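Local coordinates for protein MdcA (Pseudomonas aeruginosa, PDB 5VIT) that probably acts as the acyl-carrier-protein transferase subunit of malonate decarboxylase, exchanging acetyl for malonyl on the carrier protein, at residues S369-T372 / G378-G381; E440-T445 / L449-I454. All coordinates share one frame; numbering follows the deposited sequence.

Interaction 1. Residues S369-T372 / G378-G381; sequences STVT and GFGG
The loop that follows strand 368-369 and leads to helix 382-385 folds back on itself, bringing Thr370 and Val371 alongside Gly378 and Phe379. The two arms stay apart: the closest CA pair, Thr370 and Phe379, is 7.2 Å apart, and no hydrogen bond joins them. What meets is sparse. Thr370 OG1 comes up to the carbonyl of Gly378, 3.6 Å from Gly378 O, too long to count as a hydrogen bond. With chi1 at 51° this hydroxyl lies between the backbone N and the carbonyl carbon; it is buried here and has no polar partner in the model. Val371 CG2 makes the other touch, 4.4 Å from Phe379 CE1, a loose apolar contact that meets the ring obliquely. The Phe379 ring reaches back to this methyl although its CB does not point at the opposing arm, because CG stands anti to the carbonyl carbon (chi1 -57°). Pro451 packs against both Val371 and Phe379, so a third part of the chain completes the apolar cluster. Farther along, Gly380 is tied by its backbone to Ser108, and its O accepts a hydrogen bond from Thr133 OG1. The first arm begins with an ST turn: Val371 N donates to Ser369 OG at 3.0 Å, with an angle of 151° at the hydrogen.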
ATOM      1  N   SER A 369     -22.557  -1.305  -2.851  1.00 30.01           N
ATOM      2  CA  SER A 369     -23.827  -1.308  -3.578  1.00 25.95           C
ATOM      3  C   SER A 369     -23.869  -0.348  -4.770  1.00 27.82           C
ATOM      4  O   SER A 369     -23.159   0.659  -4.794  1.00 29.02           O
ATOM      5  CB  SER A 369     -24.961  -0.974  -2.607  1.00 25.38           C
ATOM      6  OG  SER A 369     -26.207  -1.029  -3.272  1.00 30.25           O
ATOM      7  N   THR A 370     -24.718  -0.653  -5.750  1.00 31.61           N
ATOM      8  CA  THR A 370     -25.000   0.277  -6.849  1.00 33.47           C
ATOM      9  C   THR A 370     -26.361   0.953  -6.643  1.00 34.24           C
ATOM     10  O   THR A 370     -26.735   1.859  -7.389  1.00 34.94           O
ATOM     11  CB  THR A 370     -25.002  -0.417  -8.240  1.00 35.20           C
ATOM     12  OG1 THR A 370     -25.853  -1.570  -8.200  1.00 33.53           O
ATOM     13  CG2 THR A 370     -23.585  -0.825  -8.662  1.00 30.95           C
ATOM     14  N   VAL A 371     -27.102   0.504  -5.635  1.00 29.78           N
ATOM     15  CA  VAL A 371     -28.405   1.095  -5.330  1.00 34.85           C
ATOM     16  C   VAL A 371     -28.244   2.421  -4.617  1.00 37.47           C
ATOM     17  O   VAL A 371     -27.819   2.463  -3.461  1.00 38.05           O
ATOM     18  CB  VAL A 371     -29.267   0.183  -4.442  1.00 33.97           C
ATOM     19  CG1 VAL A 371     -30.494   0.950  -3.941  1.00 35.18           C
ATOM     20  CG2 VAL A 371     -29.661  -1.077  -5.198  1.00 32.17           C
ATOM     21  N   THR A 372     -28.570   3.504  -5.307  1.00 39.13           N
ATOM     22  CA  THR A 372     -28.513   4.828  -4.701  1.00 39.16           C
ATOM     23  C   THR A 372     -29.914   5.416  -4.654  1.00 38.93           C
ATOM     24  O   THR A 372     -30.827   4.867  -5.265  1.00 40.25           O
ATOM     25  CB  THR A 372     -27.575   5.757  -5.473  1.00 38.66           C
ATOM     26  OG1 THR A 372     -28.043   5.884  -6.819  1.00 41.32           O
ATOM     27  CG2 THR A 372     -26.149   5.192  -5.481  1.00 37.53           C
ATOM     28  N   GLY A 378     -30.078  -2.968 -10.423  1.00 40.39           N
ATOM     29  CA  GLY A 378     -29.943  -4.381 -10.146  1.00 38.70           C
ATOM     30  C   GLY A 378     -28.500  -4.760  -9.879  1.00 38.98           C
ATOM     31  O   GLY A 378     -27.575  -4.033 -10.245  1.00 40.88           O
ATOM     32  N   PHE A 379     -28.307  -5.910  -9.240  1.00 37.58           N
ATOM     33  CA  PHE A 379     -26.969  -6.375  -8.908  1.00 32.75           C
ATOM     34  C   PHE A 379     -26.277  -7.033 -10.094  1.00 29.37           C
ATOM     35  O   PHE A 379     -25.044  -7.045 -10.184  1.00 27.95           O
ATOM     36  CB  PHE A 379     -27.022  -7.382  -7.766  1.00 33.12           C
ATOM     37  CG  PHE A 379     -27.664  -6.874  -6.519  1.00 27.85           C
ATOM     38  CD1 PHE A 379     -27.375  -5.618  -6.036  1.00 29.80           C
ATOM     39  CD2 PHE A 379     -28.578  -7.671  -5.830  1.00 32.05           C
ATOM     40  CE1 PHE A 379     -27.973  -5.153  -4.866  1.00 32.79           C
ATOM     41  CE2 PHE A 379     -29.183  -7.214  -4.664  1.00 33.35           C
ATOM     42  CZ  PHE A 379     -28.877  -5.950  -4.185  1.00 31.05           C
ATOM     43  N   GLY A 380     -27.064  -7.615 -10.991  1.00 25.66           N
ATOM     44  CA  GLY A 380     -26.473  -8.324 -12.114  1.00 28.08           C
ATOM     45  C   GLY A 380     -25.687  -9.535 -11.633  1.00 28.40           C
ATOM     46  O   GLY A 380     -26.149 -10.262 -10.749  1.00 25.72           O
ATOM     47  N   GLY A 381     -24.497  -9.743 -12.192  1.00 26.73           N
ATOM     48  CA  GLY A 381     -23.679 -10.895 -11.846  1.00 24.90           C
ATOM     49  C   GLY A 381     -22.785 -10.715 -10.630  1.00 24.50           C
ATOM     50  O   GLY A 381     -22.196 -11.678 -10.121  1.00 28.13           O
TER

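Interaction 2. Residues E440-T445 / L449-I454; sequences EVARQT and LAPVMI
At the C-terminus of helix 437-445 the chain enters a loop that doubles back over the last turn after only three intervening residues, bringing the CA atoms of Ala442 and Ala450 to 5.2 Å. Nothing is hydrogen-bonded across this approach; a single methyl carries it. Ala442 CB points from the helix at the returning backbone, where it lies 3.8 Å from Leu449 O and 3.9 Å from Ala450 CA. The third touch is apolar, with Ala442 CB 4.1 Å from Pro451 CD, so the methyl faces three successive residues of the loop. An inverse gamma turn is centred on Pro451, as the weak 2.8 Å bond from Val452 N to Ala450 O indicates, and the proline ring also packs on Ala438 one helical turn earlier. Beyond the turn, a classic beta bulge, in which Met453 and Ile454 share Ser368 as their backbone partner, pairs the end of the segment with strand 368-369. Elsewhere on the helix, Glu440 uses both carboxylate oxygens on residues three and four positions ahead. Arg443 NH1 forms a salt bridge with Glu440 OE2 at 2.8 Å, approaching on the anti side and 25° out of the carboxylate plane, while the guanidinium offers its edge. Gln444 holds the other oxygen: its CG is anti to its own carbonyl carbon, and a further bend at the second torsion (chi2 -74°) folds the side chain back along the helix. Gln444 NE2 then donates to Glu440 OE1 at 2.8 Å, almost in line with the C-O bond and nearly straight at the hydrogen (165°).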
ATOM      1  N   GLU A 440     -31.738   3.472   3.362  1.00 38.25           N
ATOM      2  CA  GLU A 440     -32.953   4.270   3.195  1.00 38.41           C
ATOM      3  C   GLU A 440     -33.829   3.777   2.053  1.00 39.87           C
ATOM      4  O   GLU A 440     -35.046   3.830   2.139  1.00 37.14           O
ATOM      5  CB  GLU A 440     -32.609   5.738   2.972  1.00 38.09           C
ATOM      6  CG  GLU A 440     -32.898   6.594   4.178  1.00 52.22           C
ATOM      7  CD  GLU A 440     -34.336   6.440   4.665  1.00 51.65           C
ATOM      8  OE1 GLU A 440     -35.277   6.655   3.864  1.00 50.62           O
ATOM      9  OE2 GLU A 440     -34.515   6.092   5.854  1.00 51.78           O
ATOM     10  N   VAL A 441     -33.217   3.287   0.984  1.00 37.31           N
ATOM     11  CA  VAL A 441     -34.000   2.708  -0.093  1.00 37.42           C
ATOM     12  C   VAL A 441     -34.829   1.521   0.418  1.00 42.18           C
ATOM     13  O   VAL A 441     -36.001   1.361   0.061  1.00 39.94           O
ATOM     14  CB  VAL A 441     -33.108   2.270  -1.248  1.00 35.11           C
ATOM     15  CG1 VAL A 441     -33.916   1.514  -2.290  1.00 34.88           C
ATOM     16  CG2 VAL A 441     -32.451   3.496  -1.869  1.00 36.78           C
ATOM     17  N   ALA A 442     -34.234   0.708   1.284  1.00 38.53           N
ATOM     18  CA  ALA A 442     -34.951  -0.440   1.814  1.00 39.97           C
ATOM     19  C   ALA A 442     -36.142   0.028   2.647  1.00 42.01           C
ATOM     20  O   ALA A 442     -37.258  -0.504   2.511  1.00 37.74           O
ATOM     21  CB  ALA A 442     -34.032  -1.329   2.634  1.00 29.57           C
ATOM     22  N   ARG A 443     -35.908   1.033   3.488  1.00 33.39           N
ATOM     23  CA  ARG A 443     -36.972   1.562   4.331  1.00 38.71           C
ATOM     24  C   ARG A 443     -38.098   2.152   3.476  1.00 41.80           C
ATOM     25  O   ARG A 443     -39.266   1.911   3.753  1.00 44.81           O
ATOM     26  CB  ARG A 443     -36.422   2.606   5.308  1.00 40.25           C
ATOM     27  CG  ARG A 443     -35.331   2.071   6.217  1.00 40.04           C
ATOM     28  CD  ARG A 443     -35.026   2.999   7.383  1.00 43.90           C
ATOM     29  NE  ARG A 443     -33.743   2.679   8.023  1.00 48.83           N
ATOM     30  CZ  ARG A 443     -32.623   3.399   7.886  1.00 52.04           C
ATOM     31  NH1 ARG A 443     -32.617   4.506   7.141  1.00 46.06           N
ATOM     32  NH2 ARG A 443     -31.503   3.030   8.511  1.00 50.10           N
ATOM     33  N   GLN A 444     -37.750   2.886   2.422  1.00 45.03           N
ATOM     34  CA  GLN A 444     -38.754   3.496   1.544  1.00 44.15           C
ATOM     35  C   GLN A 444     -39.488   2.477   0.682  1.00 47.62           C
ATOM     36  O   GLN A 444     -40.637   2.697   0.304  1.00 49.90           O
ATOM     37  CB  GLN A 444     -38.116   4.549   0.633  1.00 40.87           C
ATOM     38  CG  GLN A 444     -37.401   5.654   1.379  1.00 45.17           C
ATOM     39  CD  GLN A 444     -38.355   6.625   2.039  1.00 60.24           C
ATOM     40  OE1 GLN A 444     -39.443   6.891   1.520  1.00 64.94           O
ATOM     41  NE2 GLN A 444     -37.959   7.153   3.198  1.00 57.20           N
ATOM     42  N   THR A 445     -38.824   1.369   0.369  1.00 45.70           N
ATOM     43  CA  THR A 445     -39.361   0.368  -0.554  1.00 44.39           C
ATOM     44  C   THR A 445     -40.006  -0.807   0.209  1.00 44.89           C
ATOM     45  O   THR A 445     -40.724  -1.630  -0.363  1.00 44.87           O
ATOM     46  CB  THR A 445     -38.231  -0.109  -1.521  1.00 46.44           C
ATOM     47  OG1 THR A 445     -37.975   0.930  -2.472  1.00 50.74           O
ATOM     48  CG2 THR A 445     -38.592  -1.359  -2.286  1.00 54.83           C
ATOM     49  N   LEU A 449     -34.321  -6.296   3.836  1.00 39.18           N
ATOM     50  CA  LEU A 449     -32.923  -5.953   4.048  1.00 35.79           C
ATOM     51  C   LEU A 449     -32.412  -4.999   2.979  1.00 30.65           C
ATOM     52  O   LEU A 449     -32.970  -4.898   1.884  1.00 34.37           O
ATOM     53  CB  LEU A 449     -32.051  -7.222   4.121  1.00 36.27           C
ATOM     54  CG  LEU A 449     -31.717  -8.122   2.938  1.00 38.35           C
ATOM     55  CD1 LEU A 449     -30.769  -9.233   3.415  1.00 40.38           C
ATOM     56  CD2 LEU A 449     -32.969  -8.745   2.339  1.00 41.75           C
ATOM     57  N   ALA A 450     -31.363  -4.270   3.332  1.00 27.42           N
ATOM     58  CA  ALA A 450     -30.726  -3.350   2.416  1.00 28.09           C
ATOM     59  C   ALA A 450     -30.199  -4.115   1.228  1.00 28.26           C
ATOM     60  O   ALA A 450     -29.481  -5.102   1.399  1.00 28.84           O
ATOM     61  CB  ALA A 450     -29.603  -2.605   3.101  1.00 27.64           C
ATOM     62  N   PRO A 451     -30.546  -3.654   0.020  1.00 30.94           N
ATOM     63  CA  PRO A 451     -30.033  -4.258  -1.210  1.00 28.00           C
ATOM     64  C   PRO A 451     -28.528  -3.984  -1.344  1.00 30.89           C
ATOM     65  O   PRO A 451     -28.119  -2.985  -1.937  1.00 31.05           O
ATOM     66  CB  PRO A 451     -30.840  -3.559  -2.303  1.00 29.57           C
ATOM     67  CG  PRO A 451     -31.208  -2.220  -1.701  1.00 31.06           C
ATOM     68  CD  PRO A 451     -31.393  -2.473  -0.240  1.00 27.80           C
ATOM     69  N   VAL A 452     -27.733  -4.860  -0.739  1.00 29.13           N
ATOM     70  CA  VAL A 452     -26.282  -4.844  -0.820  1.00 26.32           C
ATOM     71  C   VAL A 452     -25.813  -5.724  -1.977  1.00 29.09           C
ATOM     72  O   VAL A 452     -26.224  -6.882  -2.095  1.00 27.16           O
ATOM     73  CB  VAL A 452     -25.652  -5.352   0.500  1.00 25.45           C
ATOM     74  CG1 VAL A 452     -24.153  -5.608   0.336  1.00 27.05           C
ATOM     75  CG2 VAL A 452     -25.908  -4.376   1.618  1.00 24.19           C
ATOM     76  N   MET A 453     -24.949  -5.178  -2.822  1.00 27.73           N
ATOM     77  CA  MET A 453     -24.408  -5.929  -3.948  1.00 27.85           C
ATOM     78  C   MET A 453     -23.394  -6.976  -3.481  1.00 24.22           C
ATOM     79  O   MET A 453     -23.506  -8.162  -3.781  1.00 21.70           O
ATOM     80  CB  MET A 453     -23.759  -4.977  -4.954  1.00 28.86           C
ATOM     81  CG  MET A 453     -23.203  -5.660  -6.183  1.00 27.56           C
ATOM     82  SD  MET A 453     -22.528  -4.476  -7.365  1.00 39.44           S
ATOM     83  CE  MET A 453     -20.977  -4.044  -6.549  1.00 26.59           C
ATOM     84  N   ILE A 454     -22.395  -6.520  -2.747  1.00 23.32           N
ATOM     85  CA  ILE A 454     -21.374  -7.403  -2.225  1.00 23.70           C
ATOM     86  C   ILE A 454     -21.135  -6.999  -0.779  1.00 26.98           C
ATOM     87  O   ILE A 454     -20.929  -5.804  -0.497  1.00 26.47           O
ATOM     88  CB  ILE A 454     -20.073  -7.314  -3.061  1.00 24.95           C
ATOM     89  CG1 ILE A 454     -20.282  -7.942  -4.452  1.00 25.34           C
ATOM     90  CG2 ILE A 454     -18.923  -7.961  -2.337  1.00 17.69           C
ATOM     91  CD1 ILE A 454     -19.210  -7.530  -5.482  1.00 24.38           C
TER

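Overall arrangement
Interaction 1 comes wholly ahead of interaction 2 in sequence, yet their centres lie just 10 Å apart, and residues 449-454 also touch interaction 1. Ser369 OG is 3.0 Å from Pro451 O, a probable hydrogen bond, and the Phe379 ring packs along the same loop: Phe379 CZ is 3.5 Å from Val452 O, and Phe379 CD1 is 3.6 Å from Met453 CA. Helix 437-445 backs both contacts, since Val371 rests on Val441 and Pro451 on Ala438. The loop before helix 382-385 and the loop before strand 461-464, a member of the mixed sheet, thus pack against each other and against helix 437-445, and no other chain of the assembly touches these segments.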